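Local coordinates for protein processed glycerol phosphate lipoteichoic acid synthase 2 (Bacillus subtilis, PDB 2W8D) that belongs to the sulfatase family within the alkaline phosphatase clan, as the C-terminal domain of a lipoteichoic acid synthase, and carries a magnesium ion, at residues A[324-332]-A[401-409]. Numbering follows the deposited sequence.
Sequences DTKDYLMSG and LRFYEPKGF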
loop_
_atom_site.group_PDB
_atom_site.type_symbol
_atom_site.label_atom_id
_atom_site.label_comp_id
_atom_site.label_asym_id
_atom_site.label_seq_id
_atom_site.Cartn_x
_atom_site.Cartn_y
_atom_site.Cartn_z
ATOM N N ASP A 324 -20.499 1.901 -2.952
ATOM C CA ASP A 324 -20.586 3.305 -2.584
ATOM C C ASP A 324 -19.993 3.585 -1.199
ATOM O O ASP A 324 -20.451 3.032 -0.196
ATOM C CB ASP A 324 -22.064 3.743 -2.623
ATOM C CG ASP A 324 -22.255 5.211 -2.262
ATOM O OD1 ASP A 324 -21.258 5.986 -2.318
ATOM O OD2 ASP A 324 -23.407 5.582 -1.933
ATOM N N THR A 325 -18.995 4.470 -1.162
ATOM C CA THR A 325 -18.234 4.758 0.050
ATOM C C THR A 325 -18.639 6.046 0.769
ATOM O O THR A 325 -18.015 6.416 1.766
ATOM C CB THR A 325 -16.718 4.808 -0.225
ATOM O OG1 THR A 325 -16.442 5.762 -1.254
ATOM C CG2 THR A 325 -16.190 3.452 -0.630
ATOM N N LYS A 326 -19.673 6.720 0.273
ATOM C CA LYS A 326 -20.167 7.959 0.886
ATOM C C LYS A 326 -20.580 7.829 2.352
ATOM O O LYS A 326 -20.513 8.804 3.098
ATOM C CB LYS A 326 -21.333 8.561 0.075
ATOM C CG LYS A 326 -21.613 10.042 0.409
ATOM C CD LYS A 326 -22.450 10.771 -0.657
ATOM C CE LYS A 326 -22.251 12.299 -0.591
ATOM N NZ LYS A 326 -22.325 12.942 -1.956
ATOM N N ASP A 327 -21.026 6.646 2.757
ATOM C CA ASP A 327 -21.485 6.477 4.135
ATOM C C ASP A 327 -20.391 6.039 5.127
ATOM O O ASP A 327 -20.647 5.931 6.322
ATOM C CB ASP A 327 -22.709 5.561 4.207
ATOM C CG ASP A 327 -23.691 5.989 5.298
ATOM O OD1 ASP A 327 -23.446 7.028 5.955
ATOM O OD2 ASP A 327 -24.716 5.300 5.506
ATOM N N TYR A 328 -19.170 5.825 4.642
ATOM C CA TYR A 328 -18.045 5.452 5.514
ATOM C C TYR A 328 -17.144 6.608 5.876
ATOM O O TYR A 328 -16.929 7.518 5.080
ATOM C CB TYR A 328 -17.203 4.362 4.865
ATOM C CG TYR A 328 -18.021 3.155 4.556
ATOM C CD1 TYR A 328 -18.417 2.287 5.574
ATOM C CD2 TYR A 328 -18.433 2.884 3.252
ATOM C CE1 TYR A 328 -19.169 1.173 5.306
ATOM C CE2 TYR A 328 -19.210 1.763 2.976
ATOM C CZ TYR A 328 -19.571 0.916 4.017
ATOM O OH TYR A 328 -20.340 -0.198 3.769
ATOM N N LEU A 329 -16.566 6.535 7.067
ATOM C CA LEU A 329 -15.647 7.554 7.517
ATOM C C LEU A 329 -14.233 7.151 7.116
ATOM O O LEU A 329 -13.532 6.463 7.861
ATOM C CB LEU A 329 -15.789 7.768 9.021
ATOM C CG LEU A 329 -17.162 8.248 9.515
ATOM C CD1 LEU A 329 -17.030 8.722 10.929
ATOM C CD2 LEU A 329 -17.739 9.373 8.648
HETATM N N MSE A 330 -13.849 7.581 5.915
HETATM C CA MSE A 330 -12.598 7.243 5.285
HETATM C C MSE A 330 -11.892 8.539 4.922
HETATM O O MSE A 330 -12.516 9.475 4.451
HETATM C CB MSE A 330 -12.848 6.410 4.037
HETATM C CG MSE A 330 -13.199 4.961 4.336
HETATM SE SE MSE A 330 -13.484 3.880 2.726
HETATM C CE MSE A 330 -13.485 2.132 3.606
ATOM N N SER A 331 -10.581 8.575 5.137
ATOM C CA SER A 331 -9.793 9.770 4.897
ATOM C C SER A 331 -9.434 9.969 3.435
ATOM O O SER A 331 -9.226 11.103 2.996
ATOM C CB SER A 331 -8.505 9.713 5.727
ATOM O OG SER A 331 -8.810 9.973 7.092
ATOM N N GLY A 332 -9.359 8.870 2.686
ATOM C CA GLY A 332 -8.846 8.908 1.310
ATOM C C GLY A 332 -9.842 9.272 0.222
ATOM O O GLY A 332 -11.045 9.327 0.430
ATOM N N LEU A 401 -15.580 5.063 15.818
ATOM C CA LEU A 401 -16.399 4.092 15.101
ATOM C C LEU A 401 -17.307 3.208 16.003
ATOM O O LEU A 401 -18.233 2.580 15.497
ATOM C CB LEU A 401 -15.549 3.294 14.091
ATOM C CG LEU A 401 -14.868 4.157 13.003
ATOM C CD1 LEU A 401 -13.925 3.355 12.074
ATOM C CD2 LEU A 401 -15.855 4.950 12.161
ATOM N N ARG A 402 -17.083 3.180 17.320
ATOM C CA ARG A 402 -18.088 2.617 18.251
ATOM C C ARG A 402 -19.447 3.331 18.136
ATOM O O ARG A 402 -20.487 2.774 18.502
ATOM C CB ARG A 402 -17.633 2.708 19.721
ATOM C CG ARG A 402 -16.380 1.918 20.064
ATOM C CD ARG A 402 -15.948 2.223 21.455
ATOM N NE ARG A 402 -15.325 3.547 21.560
ATOM C CZ ARG A 402 -15.153 4.217 22.703
ATOM N NH1 ARG A 402 -15.602 3.704 23.840
ATOM N NH2 ARG A 402 -14.566 5.417 22.702
ATOM N N PHE A 403 -19.424 4.572 17.661
ATOM C CA PHE A 403 -20.610 5.426 17.658
ATOM C C PHE A 403 -21.102 5.764 16.249
ATOM O O PHE A 403 -21.908 6.661 16.086
ATOM C CB PHE A 403 -20.313 6.718 18.436
ATOM C CG PHE A 403 -19.653 6.483 19.785
ATOM C CD1 PHE A 403 -20.335 5.806 20.805
ATOM C CD2 PHE A 403 -18.351 6.929 20.026
ATOM C CE1 PHE A 403 -19.728 5.576 22.014
ATOM C CE2 PHE A 403 -17.741 6.705 21.249
ATOM C CZ PHE A 403 -18.423 6.029 22.237
ATOM N N TYR A 404 -20.603 5.058 15.231
ATOM C CA TYR A 404 -21.028 5.287 13.860
ATOM C C TYR A 404 -21.498 4.006 13.190
ATOM O O TYR A 404 -20.746 3.034 13.133
ATOM C CB TYR A 404 -19.882 5.865 13.042
ATOM C CG TYR A 404 -20.332 6.302 11.689
ATOM C CD1 TYR A 404 -19.992 5.575 10.550
ATOM C CD2 TYR A 404 -21.144 7.423 11.549
ATOM C CE1 TYR A 404 -20.421 5.984 9.294
ATOM C CE2 TYR A 404 -21.590 7.840 10.305
ATOM C CZ TYR A 404 -21.236 7.122 9.177
ATOM O OH TYR A 404 -21.689 7.555 7.944
ATOM N N GLU A 405 -22.721 4.012 12.657
ATOM C CA GLU A 405 -23.216 2.875 11.875
ATOM C C GLU A 405 -23.522 3.244 10.420
ATOM O O GLU A 405 -24.498 3.945 10.155
ATOM C CB GLU A 405 -24.453 2.244 12.512
ATOM C CG GLU A 405 -24.576 2.448 14.027
ATOM C CD GLU A 405 -25.179 1.243 14.730
ATOM O OE1 GLU A 405 -26.259 1.382 15.358
ATOM O OE2 GLU A 405 -24.565 0.151 14.651
ATOM N N PRO A 406 -22.681 2.772 9.476
ATOM C CA PRO A 406 -22.939 2.930 8.046
ATOM C C PRO A 406 -24.055 1.977 7.660
ATOM O O PRO A 406 -24.312 1.034 8.399
ATOM C CB PRO A 406 -21.616 2.502 7.388
ATOM C CG PRO A 406 -20.603 2.430 8.506
ATOM C CD PRO A 406 -21.415 2.066 9.722
ATOM N N LYS A 407 -24.687 2.197 6.507
ATOM C CA LYS A 407 -25.956 1.522 6.203
ATOM C C LYS A 407 -25.858 0.029 5.911
ATOM O O LYS A 407 -26.680 -0.760 6.384
ATOM C CB LYS A 407 -26.747 2.233 5.084
ATOM C CG LYS A 407 -28.070 2.914 5.539
ATOM C CD LYS A 407 -28.806 2.123 6.639
ATOM C CE LYS A 407 -29.819 1.095 6.089
ATOM N NZ LYS A 407 -30.223 0.136 7.149
ATOM N N GLY A 408 -24.872 -0.365 5.119
ATOM C CA GLY A 408 -24.790 -1.772 4.771
ATOM C C GLY A 408 -24.336 -2.524 5.998
ATOM O O GLY A 408 -24.828 -3.599 6.298
ATOM N N PHE A 409 -23.452 -1.876 6.743
ATOM C CA PHE A 409 -22.484 -2.531 7.607
ATOM C C PHE A 409 -23.012 -3.308 8.780
ATOM O O PHE A 409 -23.777 -2.798 9.601
ATOM C CB PHE A 409 -21.513 -1.500 8.140
ATOM C CG PHE A 409 -20.269 -2.095 8.685
ATOM C CD1 PHE A 409 -19.268 -2.532 7.820
ATOM C CD2 PHE A 409 -20.087 -2.212 10.057
ATOM C CE1 PHE A 409 -18.116 -3.097 8.310
ATOM C CE2 PHE A 409 -18.921 -2.769 10.568
ATOM C CZ PHE A 409 -17.932 -3.215 9.698
#
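The phenol of Y404 brings its OH up to both the backbone carbonyl and the carboxylate of D327, 2.5 Å from D327 O and 2.7 Å from D327 OD1. Both oxygens lie within hydrogen-bonding distance of this one hydroxyl, which has a single proton to give. The carbonyl oxygen sits at the ring edge, in its plane, whereas the carboxylate stands almost perpendicular to the ring, the two planes 88° apart. Tyrosine suits this place because its length carries a polar end past an apolar ring: CG lies anti to the backbone N (chi1 -172°), which sends the ring across to the other loop. Branched L329 lays its CG over one face of that ring, 4.0 Å from the centroid in a CH-pi contact, while its CD1 meets L401 CD2 at 4.1 Å as the two leucines slide past each other. Aspartate offers a second oxygen to a separate partner: D327 OD2 accepts a weak bond from K407 N at 3.3 Å. P406, with its rigid apolar ring, crosses the Y328 side chain at about a right angle, P406 CB 3.5 Å from Y328 CE1; F409 CD1 lies 4.5 Å from Y328 CE1, an apolar contact at longer range. M14 and I395 also touch L329, tying in helices 6-17 and 380-397. Here a type I beta turn, T325 to Y328, packs against the loop that follows helix 380-397, a largely buried loop-to-loop contact away from the centre of this sulfatase-family alpha/beta fold.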